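Side-chain contacts in DNA polymerase III beta subunit (Streptococcus pyogenes, PDB 2AVT), which probably serves as the sliding clamp of the replicase, a dimeric ring that encircles DNA and holds the polymerase on its template: residues V222-S227 with I231-E236; S53-I58 with P124-V129; G288-E293 with I299-N304; H273-A278 with I327-T332; S87-I92 with S111-K116. One frame throughout, in Å; residues are numbered along the deposited sequence.

Interaction 1 (V222-S227 with I231-E236); sequences VEVFFS and ILFRSE
Glu-223 and Arg-234 stand side by side on one face of a two-stranded antiparallel ladder, both pointing the same way, with carboxylate and guanidinium planes only 26° apart. The salt bridge between them runs through a single acceptor: NH2 of Arg-234 lies 2.6 Å from OE1 of Glu-223, on the syn side of that oxygen though tilted out of the carboxylate plane. NE of Arg-234 adds a weak second bond to the same OE1. A bend at chi3 (66°) in an otherwise extended arginine swings its guanidinium over toward the partner strand. There one guanidinium face also receives the Phe-225 ring, whose plane stands steeply to it at 79°, with CZ of Phe-225 at 3.5 Å from NH2 of Arg-234. Phe-225 runs alongside Leu-232 as well, CD2 of the ring to CD2 of the leucine at 3.8 Å.

The other face is apolar. CG1 of Val-224 presses on CD1 of Ile-231 at a tight 3.4 Å, while CG2 of Val-224 lies beside the Phe-233 ring, which helix 139-149 covers through Leu-142. Four backbone bonds, in the pairs Glu-223 with Arg-234 and Phe-225 with Leu-232, fix this hairpin of the central domain. Paired with the carboxylate and packed against the ring, the arginine probably keeps its charge and is restrained in its rotation, while the valine face belongs to the hydrophobic core.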
# COMPACT_ATOMS: atom_id res chain seq x y z
N VAL A 222 27.04 -14.31 8.91
CA VAL A 222 27.06 -14.91 7.59
C VAL A 222 28.50 -14.99 7.11
O VAL A 222 29.37 -14.24 7.57
CB VAL A 222 26.26 -14.07 6.56
CG1 VAL A 222 24.78 -14.16 6.84
CG2 VAL A 222 26.72 -12.62 6.58
N GLU A 223 28.75 -15.91 6.19
CA GLU A 223 30.06 -16.08 5.60
C GLU A 223 29.99 -15.38 4.25
O GLU A 223 29.02 -15.55 3.51
CB GLU A 223 30.36 -17.56 5.39
CG GLU A 223 30.43 -18.37 6.66
CD GLU A 223 30.72 -19.83 6.38
OE1 GLU A 223 29.90 -20.49 5.70
OE2 GLU A 223 31.77 -20.32 6.84
N VAL A 224 31.01 -14.58 3.93
CA VAL A 224 31.04 -13.85 2.66
C VAL A 224 32.16 -14.38 1.77
O VAL A 224 33.32 -14.41 2.19
CB VAL A 224 31.25 -12.33 2.90
CG1 VAL A 224 31.08 -11.57 1.60
CG2 VAL A 224 30.27 -11.82 3.94
N PHE A 225 31.82 -14.79 0.55
CA PHE A 225 32.81 -15.30 -0.40
C PHE A 225 32.83 -14.41 -1.63
O PHE A 225 31.80 -13.89 -2.05
CB PHE A 225 32.47 -16.73 -0.81
CG PHE A 225 32.37 -17.69 0.33
CD1 PHE A 225 33.50 -18.35 0.79
CD2 PHE A 225 31.16 -17.92 0.96
CE1 PHE A 225 33.41 -19.22 1.86
CE2 PHE A 225 31.07 -18.78 2.03
CZ PHE A 225 32.20 -19.44 2.48
N PHE A 226 34.02 -14.24 -2.21
CA PHE A 226 34.15 -13.39 -3.40
C PHE A 226 34.62 -14.13 -4.63
O PHE A 226 35.32 -15.14 -4.55
CB PHE A 226 35.13 -12.24 -3.15
CG PHE A 226 34.79 -11.38 -1.98
CD1 PHE A 226 35.06 -11.81 -0.68
CD2 PHE A 226 34.24 -10.12 -2.16
CE1 PHE A 226 34.80 -10.99 0.41
CE2 PHE A 226 33.97 -9.29 -1.08
CZ PHE A 226 34.25 -9.73 0.21
N SER A 227 34.22 -13.61 -5.78
CA SER A 227 34.61 -14.12 -7.08
C SER A 227 34.69 -12.82 -7.86
O SER A 227 34.27 -11.77 -7.36
CB SER A 227 33.55 -15.04 -7.68
OG SER A 227 32.56 -14.30 -8.38
N ILE A 231 29.41 -11.92 -5.45
CA ILE A 231 29.72 -12.12 -4.05
C ILE A 231 28.61 -13.03 -3.50
O ILE A 231 27.44 -12.91 -3.88
CB ILE A 231 29.76 -10.77 -3.30
CG1 ILE A 231 29.95 -10.99 -1.80
CG2 ILE A 231 28.49 -9.99 -3.57
CD1 ILE A 231 29.99 -9.70 -1.02
N LEU A 232 29.00 -13.96 -2.64
CA LEU A 232 28.07 -14.89 -2.03
C LEU A 232 27.99 -14.67 -0.53
O LEU A 232 29.01 -14.69 0.16
CB LEU A 232 28.51 -16.33 -2.31
CG LEU A 232 27.96 -17.46 -1.42
CD1 LEU A 232 26.45 -17.61 -1.56
CD2 LEU A 232 28.65 -18.76 -1.81
N PHE A 233 26.78 -14.41 -0.03
CA PHE A 233 26.56 -14.25 1.40
C PHE A 233 25.89 -15.56 1.79
O PHE A 233 24.89 -15.95 1.18
CB PHE A 233 25.62 -13.08 1.71
CG PHE A 233 26.15 -11.75 1.30
CD1 PHE A 233 25.97 -11.28 0.01
CD2 PHE A 233 26.81 -10.94 2.21
CE1 PHE A 233 26.42 -10.03 -0.35
CE2 PHE A 233 27.27 -9.69 1.85
CZ PHE A 233 27.07 -9.23 0.58
N ARG A 234 26.42 -16.24 2.80
CA ARG A 234 25.87 -17.52 3.21
C ARG A 234 25.67 -17.75 4.70
O ARG A 234 26.55 -17.46 5.52
CB ARG A 234 26.76 -18.65 2.66
CG ARG A 234 26.16 -20.03 2.79
CD ARG A 234 27.10 -21.11 2.28
NE ARG A 234 28.31 -21.21 3.11
CZ ARG A 234 29.27 -22.10 2.91
NH1 ARG A 234 29.17 -22.97 1.92
NH2 ARG A 234 30.33 -22.12 3.70
N SER A 235 24.49 -18.25 5.05
CA SER A 235 24.13 -18.59 6.42
C SER A 235 24.00 -20.11 6.40
O SER A 235 24.38 -20.75 5.42
CB SER A 235 22.80 -17.95 6.81
OG SER A 235 21.72 -18.43 6.02
N GLU A 236 23.45 -20.69 7.45
CA GLU A 236 23.30 -22.14 7.48
C GLU A 236 22.37 -22.68 6.39
O GLU A 236 22.68 -23.69 5.76
CB GLU A 236 22.78 -22.58 8.85
CG GLU A 236 23.83 -22.55 9.95
CD GLU A 236 25.04 -23.39 9.60
OE1 GLU A 236 24.86 -24.51 9.08
OE2 GLU A 236 26.18 -22.95 9.86

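Interaction 2 (S53-I58 with P124-V129); sequences SIENTI and PRLQEV
The carboxylate of Glu-55 is the flat group here, and it meets Leu-126 through one oxygen: OE2 of Glu-55 lies 3.4 Å from CG of Leu-126, with OE1 of the same group turned away from the leucine. CD2 of Leu-126 is almost as near, 3.5 Å from OE2 of Glu-55, and the oxygen therefore rests against a methine and a methyl of one branched end. The two side chains approach from opposite directions. Glu-55 is extended beyond CG (chi2 -178°), which carries its carboxylate off the strand as far as the loop. Leu-126 reaches back with its CG roughly anti to the backbone N (chi1 -152°), directing the branched end at the strand.

The same CD2 of Leu-126 touches the neighbouring position on this strand face, 3.7 Å from CB of Ser-53. The contact is thus one leucine set against two residues, polar on the strand side, and it buries a modest 113 Å² in total. Being purely van der Waals, it probably does little to fix the carboxylate's rotation. Further apolar support for the loop comes from Tyr-241 on the adjacent strand 238-243, which packs on both Leu-126 and Val-129. The opposite face of strand 52-59 turns inward, with Ile-58 on helix 8-18.

A loop running from strand 111-116 to strand 135-138 and lying over the junction of strands 52-59 and 238-243 is consistent with the connector between N-terminal and central domains in bacterial sliding clamps, whose sheets continue from one domain into the next.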
# COMPACT_ATOMS: atom_id res chain seq x y z
N SER A 53 20.39 -13.99 -6.77
CA SER A 53 19.87 -15.35 -6.75
C SER A 53 19.82 -15.77 -5.29
O SER A 53 20.77 -15.52 -4.53
CB SER A 53 20.79 -16.32 -7.50
OG SER A 53 20.84 -16.02 -8.89
N ILE A 54 18.72 -16.38 -4.90
CA ILE A 54 18.54 -16.86 -3.53
C ILE A 54 18.27 -18.35 -3.52
O ILE A 54 17.34 -18.82 -4.19
CB ILE A 54 17.37 -16.15 -2.83
CG1 ILE A 54 17.68 -14.66 -2.66
CG2 ILE A 54 17.12 -16.78 -1.45
CD1 ILE A 54 16.54 -13.88 -2.07
N GLU A 55 19.09 -19.10 -2.79
CA GLU A 55 18.92 -20.54 -2.63
C GLU A 55 18.61 -20.72 -1.15
O GLU A 55 19.48 -20.55 -0.29
CB GLU A 55 20.18 -21.31 -3.02
CG GLU A 55 20.30 -21.55 -4.52
CD GLU A 55 21.53 -22.36 -4.91
OE1 GLU A 55 21.86 -23.35 -4.26
OE2 GLU A 55 22.19 -21.95 -5.99
N ASN A 56 17.36 -21.05 -0.86
CA ASN A 56 16.90 -21.20 0.51
C ASN A 56 16.45 -22.63 0.76
O ASN A 56 15.54 -23.15 0.10
CB ASN A 56 15.78 -20.19 0.77
CG ASN A 56 15.30 -20.19 2.22
OD1 ASN A 56 15.98 -20.67 3.12
ND2 ASN A 56 14.12 -19.62 2.44
N THR A 57 17.11 -23.27 1.72
CA THR A 57 16.85 -24.65 2.04
C THR A 57 16.07 -24.86 3.33
O THR A 57 16.38 -24.26 4.36
CB THR A 57 18.17 -25.45 2.16
OG1 THR A 57 18.83 -25.47 0.89
CG2 THR A 57 17.90 -26.89 2.61
N ILE A 58 15.04 -25.70 3.25
CA ILE A 58 14.24 -26.06 4.41
C ILE A 58 14.76 -27.45 4.74
O ILE A 58 14.58 -28.40 3.97
CB ILE A 58 12.75 -26.17 4.07
CG1 ILE A 58 12.21 -24.85 3.53
CG2 ILE A 58 11.96 -26.56 5.32
CD1 ILE A 58 10.85 -25.00 2.88
N PRO A 124 18.52 -21.56 -15.65
CA PRO A 124 19.96 -21.30 -15.77
C PRO A 124 20.71 -21.80 -14.54
O PRO A 124 20.21 -21.74 -13.42
CB PRO A 124 20.03 -19.79 -15.90
CG PRO A 124 18.85 -19.33 -15.08
CD PRO A 124 17.77 -20.29 -15.51
N ARG A 125 21.93 -22.29 -14.75
CA ARG A 125 22.73 -22.80 -13.65
C ARG A 125 23.35 -21.66 -12.87
O ARG A 125 23.55 -20.57 -13.40
CB ARG A 125 23.81 -23.73 -14.18
CG ARG A 125 23.24 -25.00 -14.77
CD ARG A 125 24.30 -25.80 -15.49
NE ARG A 125 23.80 -27.10 -15.90
CZ ARG A 125 24.49 -27.96 -16.63
NH1 ARG A 125 25.72 -27.64 -17.03
NH2 ARG A 125 23.98 -29.14 -16.96
N LEU A 126 23.66 -21.91 -11.60
CA LEU A 126 24.25 -20.88 -10.76
C LEU A 126 25.74 -20.75 -11.05
O LEU A 126 26.43 -21.75 -11.25
CB LEU A 126 24.05 -21.24 -9.29
CG LEU A 126 23.98 -20.12 -8.23
CD1 LEU A 126 25.15 -19.17 -8.39
CD2 LEU A 126 22.67 -19.37 -8.38
N GLN A 127 26.22 -19.52 -11.11
CA GLN A 127 27.64 -19.26 -11.32
C GLN A 127 28.21 -19.53 -9.93
O GLN A 127 28.10 -18.69 -9.04
CB GLN A 127 27.87 -17.80 -11.72
CG GLN A 127 29.25 -17.49 -12.26
CD GLN A 127 29.58 -18.30 -13.51
OE1 GLN A 127 28.70 -18.93 -14.10
NE2 GLN A 127 30.84 -18.27 -13.91
N GLU A 128 28.78 -20.70 -9.74
CA GLU A 128 29.32 -21.09 -8.44
C GLU A 128 30.46 -20.20 -7.94
O GLU A 128 31.21 -19.62 -8.72
CB GLU A 128 29.78 -22.54 -8.51
CG GLU A 128 28.69 -23.47 -9.03
CD GLU A 128 29.18 -24.87 -9.29
OE1 GLU A 128 30.35 -25.17 -8.97
OE2 GLU A 128 28.38 -25.69 -9.80
N VAL A 129 30.57 -20.10 -6.62
CA VAL A 129 31.61 -19.30 -5.99
C VAL A 129 32.33 -20.17 -4.96
O VAL A 129 31.69 -20.80 -4.12
CB VAL A 129 31.03 -18.06 -5.28
CG1 VAL A 129 32.13 -17.31 -4.55
CG2 VAL A 129 30.35 -17.15 -6.30

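Interaction 3 (G288-E293 with I299-N304); sequences GTVKLE and ISAHVN
The backbone oxygen of His-302 is gripped twice by the facing strand: N of Lys-291 donates to O of His-302 at 2.8 Å, in the carbonyl plane, and CA of Val-290 makes a C-H contact with that oxygen. The return bond from His-302 N to Lys-291 O is weak. At the next hydrogen-bonded pair, N of Glu-293 meets O of Ser-300 at 3.0 Å in a nearly straight bond (176° at the hydrogen).

Above this ladder the Glu-293 side chain crosses the imidazole of His-302 at about a right angle, with carboxylate and ring planes 36° apart. OE2 of Glu-293 comes within 3.0 Å of CD2 of His-302, and OE1 of Glu-293 lies 3.3 Å from NE2 of the ring. NE2 of His-302 is hydrogen-bonded to OG of Ser-300, a bond modelled very short, and this probably limits rotation of the ring. A long salt bridge from NZ of Lys-291 draws on the same carboxylate.

The reverse face is apolar, with CG2 of Val-290 at 3.8 Å from CG2 of Val-303 and both valines against Ala-278 of helix 268-282. Antiparallel register and a short connection make this a beta hairpin of the C-terminal clamp domain, backed by a helix.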
# COMPACT_ATOMS: atom_id res chain seq x y z
N GLY A 288 14.71 23.15 -6.21
CA GLY A 288 14.45 23.98 -5.04
C GLY A 288 15.44 23.70 -3.94
O GLY A 288 15.92 22.57 -3.79
N THR A 289 15.76 24.72 -3.14
CA THR A 289 16.72 24.55 -2.06
C THR A 289 16.27 25.21 -0.77
O THR A 289 15.33 26.01 -0.75
CB THR A 289 18.08 25.15 -2.44
OG1 THR A 289 17.94 26.57 -2.58
CG2 THR A 289 18.58 24.56 -3.74
N VAL A 290 16.95 24.86 0.31
CA VAL A 290 16.66 25.44 1.62
C VAL A 290 17.87 26.31 1.93
O VAL A 290 18.98 26.02 1.48
CB VAL A 290 16.49 24.36 2.71
CG1 VAL A 290 17.79 23.61 2.90
CG2 VAL A 290 16.03 25.00 4.01
N LYS A 291 17.66 27.37 2.70
CA LYS A 291 18.73 28.29 3.06
C LYS A 291 18.99 28.27 4.56
O LYS A 291 18.12 28.64 5.35
CB LYS A 291 18.36 29.71 2.62
CG LYS A 291 19.39 30.78 2.90
CD LYS A 291 18.89 32.11 2.36
CE LYS A 291 19.87 33.24 2.59
NZ LYS A 291 19.32 34.53 2.07
N LEU A 292 20.18 27.83 4.94
CA LEU A 292 20.53 27.75 6.35
C LEU A 292 21.36 28.97 6.75
O LEU A 292 22.44 29.19 6.20
CB LEU A 292 21.31 26.46 6.62
CG LEU A 292 21.32 25.91 8.05
CD1 LEU A 292 19.90 25.70 8.52
CD2 LEU A 292 22.09 24.60 8.08
N GLU A 293 20.84 29.74 7.70
CA GLU A 293 21.53 30.94 8.18
C GLU A 293 22.05 30.72 9.60
O GLU A 293 21.29 30.69 10.56
CB GLU A 293 20.58 32.14 8.14
CG GLU A 293 20.44 32.77 6.76
CD GLU A 293 19.26 33.71 6.63
OE1 GLU A 293 18.95 34.43 7.60
OE2 GLU A 293 18.63 33.73 5.55
N ILE A 299 20.06 30.08 14.56
CA ILE A 299 20.08 29.23 13.37
C ILE A 299 18.66 29.18 12.82
O ILE A 299 17.71 28.93 13.56
CB ILE A 299 20.54 27.80 13.72
CG1 ILE A 299 21.84 27.87 14.53
CG2 ILE A 299 20.77 27.00 12.45
CD1 ILE A 299 22.94 28.63 13.84
N SER A 300 18.52 29.42 11.52
CA SER A 300 17.20 29.42 10.90
C SER A 300 17.18 28.85 9.49
O SER A 300 18.17 28.95 8.76
CB SER A 300 16.63 30.84 10.89
OG SER A 300 17.46 31.71 10.15
N ALA A 301 16.06 28.25 9.11
CA ALA A 301 15.88 27.67 7.79
C ALA A 301 14.94 28.56 6.99
O ALA A 301 13.99 29.12 7.52
CB ALA A 301 15.30 26.26 7.91
N HIS A 302 15.21 28.68 5.69
CA HIS A 302 14.40 29.53 4.85
C HIS A 302 14.20 28.96 3.45
O HIS A 302 15.12 28.43 2.84
CB HIS A 302 15.05 30.91 4.73
CG HIS A 302 15.45 31.50 6.05
ND1 HIS A 302 14.53 31.91 7.00
CD2 HIS A 302 16.67 31.70 6.60
CE1 HIS A 302 15.17 32.34 8.07
NE2 HIS A 302 16.47 32.22 7.86
N VAL A 303 12.97 29.07 2.96
CA VAL A 303 12.62 28.60 1.63
C VAL A 303 11.65 29.62 1.06
O VAL A 303 10.80 30.14 1.78
CB VAL A 303 11.94 27.22 1.67
CG1 VAL A 303 11.55 26.81 0.26
CG2 VAL A 303 12.88 26.19 2.27
N ASN A 304 11.79 29.92 -0.22
CA ASN A 304 10.89 30.89 -0.82
C ASN A 304 10.47 30.47 -2.22
O ASN A 304 11.24 30.61 -3.17
CB ASN A 304 11.54 32.27 -0.88
CG ASN A 304 10.53 33.37 -1.11
OD1 ASN A 304 9.72 33.30 -2.04
ND2 ASN A 304 10.57 34.40 -0.27

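Interaction 4 (H273-A278 with I327-T332); sequences HAMERA and ISFNPT
Met-275 touches Phe-329 through its sulfur, which comes in at the edge of the ring, near its plane: SD of Met-275 is 4.4 Å from CZ of Phe-329. The second touch uses the helix backbone, O of Met-275 lying 4.2 Å from CB of Pro-331. Both approaches are loose, dispersive ones, and all three residues are buried. Phe-329 has chi1 of 54°, which places its CG between the backbone N and carbonyl carbon and leans the ring toward the helix although the CB bond does not point there.

These residues belong to the C-terminal clamp domain, where helix 268-282 packs beside helix 331-339 and under the sheet that ends in strand 325-329; Pro-331 sits where that strand turns into the second helix. Leu-334 and Ile-335 of helix 331-339 bear on Met-275, and Phe-357 meets the ring of Phe-329. Val-290 of the neighbouring strand packs on both Phe-329 and Pro-331.

Farther out, on the helix flank turned from the sheet, ND1 of His-273 donates to OE1 of Glu-276 at 3.2 Å, approaching from above the carboxylate plane. OE2 of Glu-276 is in turn salt-bridged to Arg-272, and Arg-277 packs on Pro-90 of the second subunit.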
# COMPACT_ATOMS: atom_id res chain seq x y z
N HIS A 273 12.57 16.82 10.97
CA HIS A 273 11.20 17.33 10.86
C HIS A 273 11.19 18.72 10.23
O HIS A 273 10.33 19.04 9.41
CB HIS A 273 10.52 17.38 12.23
CG HIS A 273 10.20 16.03 12.80
ND1 HIS A 273 10.06 14.91 12.02
CD2 HIS A 273 9.97 15.64 14.08
CE1 HIS A 273 9.75 13.88 12.79
NE2 HIS A 273 9.69 14.30 14.04
N ALA A 274 12.15 19.55 10.63
CA ALA A 274 12.25 20.91 10.11
C ALA A 274 12.52 20.87 8.61
O ALA A 274 11.86 21.57 7.83
CB ALA A 274 13.37 21.66 10.81
N MET A 275 13.47 20.04 8.21
CA MET A 275 13.84 19.90 6.81
C MET A 275 12.71 19.29 5.97
O MET A 275 12.62 19.56 4.77
CB MET A 275 15.09 19.04 6.68
CG MET A 275 16.32 19.66 7.32
SD MET A 275 16.68 21.29 6.65
CE MET A 275 15.95 22.33 7.91
N GLU A 276 11.87 18.47 6.59
CA GLU A 276 10.77 17.87 5.85
C GLU A 276 9.78 18.96 5.44
O GLU A 276 9.22 18.92 4.35
CB GLU A 276 10.09 16.78 6.69
CG GLU A 276 11.00 15.57 6.93
CD GLU A 276 10.40 14.52 7.86
OE1 GLU A 276 9.68 14.90 8.81
OE2 GLU A 276 10.68 13.32 7.66
N ARG A 277 9.59 19.96 6.31
CA ARG A 277 8.70 21.07 6.00
C ARG A 277 9.32 21.91 4.90
O ARG A 277 8.63 22.43 4.02
CB ARG A 277 8.48 21.95 7.22
CG ARG A 277 7.83 21.28 8.39
CD ARG A 277 7.59 22.30 9.48
NE ARG A 277 7.33 21.65 10.75
CZ ARG A 277 8.26 21.08 11.50
NH1 ARG A 277 9.53 21.08 11.11
NH2 ARG A 277 7.93 20.47 12.63
N ALA A 278 10.64 22.07 4.97
CA ALA A 278 11.36 22.86 3.99
C ALA A 278 11.19 22.23 2.62
O ALA A 278 11.08 22.92 1.61
CB ALA A 278 12.84 22.92 4.35
N ILE A 327 24.25 28.88 4.11
CA ILE A 327 24.47 27.88 3.07
C ILE A 327 23.15 27.33 2.51
O ILE A 327 22.14 27.24 3.21
CB ILE A 327 25.38 26.73 3.60
CG1 ILE A 327 25.79 25.82 2.45
CG2 ILE A 327 24.66 25.95 4.69
CD1 ILE A 327 26.93 24.87 2.78
N SER A 328 23.17 27.00 1.22
CA SER A 328 21.99 26.48 0.54
C SER A 328 22.26 25.10 -0.04
O SER A 328 23.29 24.87 -0.66
CB SER A 328 21.58 27.43 -0.60
OG SER A 328 21.08 28.66 -0.09
N PHE A 329 21.31 24.20 0.15
CA PHE A 329 21.46 22.83 -0.33
C PHE A 329 20.09 22.19 -0.56
O PHE A 329 19.08 22.66 -0.06
CB PHE A 329 22.23 22.04 0.73
CG PHE A 329 21.62 22.12 2.10
CD1 PHE A 329 20.64 21.22 2.49
CD2 PHE A 329 21.99 23.11 2.99
CE1 PHE A 329 20.03 21.31 3.74
CE2 PHE A 329 21.39 23.21 4.24
CZ PHE A 329 20.41 22.31 4.61
N ASN A 330 20.07 21.10 -1.32
CA ASN A 330 18.81 20.40 -1.57
C ASN A 330 18.43 19.63 -0.31
O ASN A 330 19.08 18.65 0.04
CB ASN A 330 18.97 19.44 -2.75
CG ASN A 330 17.73 18.62 -3.00
OD1 ASN A 330 17.40 17.72 -2.22
ND2 ASN A 330 17.02 18.92 -4.08
N PRO A 331 17.36 20.05 0.37
CA PRO A 331 16.84 19.44 1.61
C PRO A 331 16.69 17.91 1.63
O PRO A 331 17.02 17.26 2.62
CB PRO A 331 15.51 20.15 1.81
CG PRO A 331 15.72 21.48 1.18
CD PRO A 331 16.47 21.13 -0.08
N THR A 332 16.17 17.33 0.54
CA THR A 332 15.99 15.88 0.47
C THR A 332 17.25 15.12 0.87
O THR A 332 17.19 14.08 1.51
CB THR A 332 15.60 15.42 -0.95
OG1 THR A 332 14.34 15.98 -1.31
CG2 THR A 332 15.50 13.90 -1.01

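Interaction 5 (S87-I92 with S111-K116); sequences SSLPDI and SEITLK
Leu-89 and Ile-113 supply the apolar part of the contact by their terminal methyls, CD2 of Leu-89 lying 3.6 Å from CD1 of Ile-113. The two side chains meet at a slant rather than running alongside. With CD1 of Leu-89 extended (chi2 175°), the other branch, CD2, is left turned to the strand, although the CB bond of this residue does not aim at it. The CB bond of Ile-113 points toward the loop, and the residue is also backed by Ile-85 of helix 79-88. A second apolar touch lies at the start of the strand, where CD of Pro-90 rests 3.9 Å from CB of Ser-111, with CG of the proline scarcely farther.

Across the two segments, the polar atom of Ser-111 meets only carbon. Its OG is 4.2 Å from CD2 of Leu-89, a van der Waals approach; the hydroxyl's hydrogen bond goes to Glu-313 of the second subunit. The loop is secured by its own chain, with Arg-8 NH1 bonded to the carbonyl of Leu-89 and Ser-108 OG to the N of Asp-91.

Backbone pairing completes the setting. Residues 111 to 115 form an antiparallel ladder with a strand of the second subunit, and the sheet therefore continues across the dimer interface. Ser-88 O adds a hydrogen bond to Arg-277 of that subunit. The chemistry is thus divided: hydrophobic contacts join loop and edge strand, Arg-8 and Ser-108 hold the loop within the chain, and the hydroxyl of Ser-111 and the carbonyl of Ser-88 bond the second subunit.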
# COMPACT_ATOMS: atom_id res chain seq x y z
N SER A 87 -0.57 -20.45 -0.20
CA SER A 87 -1.12 -19.60 0.85
C SER A 87 -2.63 -19.72 0.97
O SER A 87 -3.20 -19.34 1.99
CB SER A 87 -0.76 -18.12 0.59
OG SER A 87 0.64 -17.94 0.44
N SER A 88 -3.28 -20.25 -0.06
CA SER A 88 -4.73 -20.39 -0.03
C SER A 88 -5.21 -21.75 0.45
O SER A 88 -6.41 -21.92 0.67
CB SER A 88 -5.31 -20.16 -1.43
OG SER A 88 -5.23 -21.35 -2.19
N LEU A 89 -4.30 -22.71 0.60
CA LEU A 89 -4.70 -24.06 1.03
C LEU A 89 -5.24 -24.04 2.44
O LEU A 89 -4.74 -23.32 3.30
CB LEU A 89 -3.53 -25.03 0.88
CG LEU A 89 -3.24 -25.28 -0.61
CD1 LEU A 89 -2.01 -26.15 -0.79
CD2 LEU A 89 -4.45 -25.94 -1.26
N PRO A 90 -6.29 -24.84 2.70
CA PRO A 90 -6.98 -24.95 3.98
C PRO A 90 -6.29 -25.54 5.22
O PRO A 90 -6.33 -24.93 6.28
CB PRO A 90 -8.25 -25.71 3.61
CG PRO A 90 -7.74 -26.70 2.60
CD PRO A 90 -6.77 -25.86 1.75
N ASP A 91 -5.66 -26.70 5.10
CA ASP A 91 -5.03 -27.33 6.26
C ASP A 91 -3.60 -26.94 6.60
O ASP A 91 -2.84 -26.44 5.77
CB ASP A 91 -5.11 -28.85 6.14
CG ASP A 91 -6.40 -29.41 6.72
OD1 ASP A 91 -7.49 -28.93 6.35
OD2 ASP A 91 -6.31 -30.34 7.55
N ILE A 92 -3.24 -27.19 7.86
CA ILE A 92 -1.93 -26.88 8.39
C ILE A 92 -0.80 -27.57 7.63
O ILE A 92 0.31 -27.05 7.57
CB ILE A 92 -1.84 -27.27 9.88
CG1 ILE A 92 -2.95 -26.58 10.66
CG2 ILE A 92 -0.48 -26.86 10.45
CD1 ILE A 92 -3.00 -26.93 12.15
N SER A 111 -8.98 -30.40 -0.09
CA SER A 111 -8.65 -29.69 -1.32
C SER A 111 -7.47 -30.29 -2.08
O SER A 111 -6.40 -30.52 -1.52
CB SER A 111 -8.35 -28.21 -1.00
OG SER A 111 -8.21 -27.45 -2.19
N GLU A 112 -7.70 -30.57 -3.36
CA GLU A 112 -6.66 -31.12 -4.23
C GLU A 112 -6.48 -30.21 -5.45
O GLU A 112 -7.39 -30.07 -6.27
CB GLU A 112 -7.01 -32.52 -4.71
CG GLU A 112 -5.98 -33.05 -5.69
CD GLU A 112 -6.33 -34.40 -6.25
OE1 GLU A 112 -6.18 -35.40 -5.52
OE2 GLU A 112 -6.76 -34.47 -7.42
N ILE A 113 -5.30 -29.62 -5.55
CA ILE A 113 -4.97 -28.70 -6.64
C ILE A 113 -3.76 -29.21 -7.42
O ILE A 113 -2.68 -29.42 -6.86
CB ILE A 113 -4.66 -27.28 -6.10
CG1 ILE A 113 -5.92 -26.69 -5.45
CG2 ILE A 113 -4.16 -26.37 -7.23
CD1 ILE A 113 -5.68 -25.44 -4.63
N THR A 114 -3.95 -29.43 -8.72
CA THR A 114 -2.86 -29.90 -9.56
C THR A 114 -2.34 -28.75 -10.41
O THR A 114 -3.13 -28.03 -11.03
CB THR A 114 -3.33 -31.05 -10.47
OG1 THR A 114 -3.94 -32.06 -9.66
CG2 THR A 114 -2.15 -31.65 -11.24
N LEU A 115 -1.02 -28.58 -10.44
CA LEU A 115 -0.40 -27.51 -11.21
C LEU A 115 0.57 -28.04 -12.25
O LEU A 115 1.27 -29.03 -12.02
CB LEU A 115 0.36 -26.56 -10.29
CG LEU A 115 -0.43 -25.97 -9.13
CD1 LEU A 115 0.51 -25.18 -8.24
CD2 LEU A 115 -1.58 -25.11 -9.67
N LYS A 116 0.62 -27.38 -13.41
CA LYS A 116 1.55 -27.79 -14.46
C LYS A 116 2.86 -27.03 -14.24
O LYS A 116 2.85 -25.82 -13.99
CB LYS A 116 0.97 -27.49 -15.85
CG LYS A 116 1.93 -27.74 -17.02
CD LYS A 116 2.60 -29.11 -16.93
CE LYS A 116 2.53 -29.85 -18.26
NZ LYS A 116 3.02 -29.01 -19.39

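The five contacts follow the arc of one clamp subunit. Interactions 5 and 2 belong to the N-terminal domain, with interaction 5 nested inside the chain loop that interaction 2 closes; interaction 1 follows in the central domain and interactions 4 and 3 in the C-terminal one, 3 nested within 4. Interactions 1 and 2 have centres 12 Å apart and share the eight-stranded sheet that spans two domains, Val-129 packing on Phe-225. Interactions 3 and 4 are closer still, centres 7 Å apart, joined through neighbouring strands 290-295 and 325-329. Interaction 5 lies about 59 Å from interaction 3, centre to centre, yet it meets the C-terminal domain of the second subunit, as a head-to-tail dimeric ring requires.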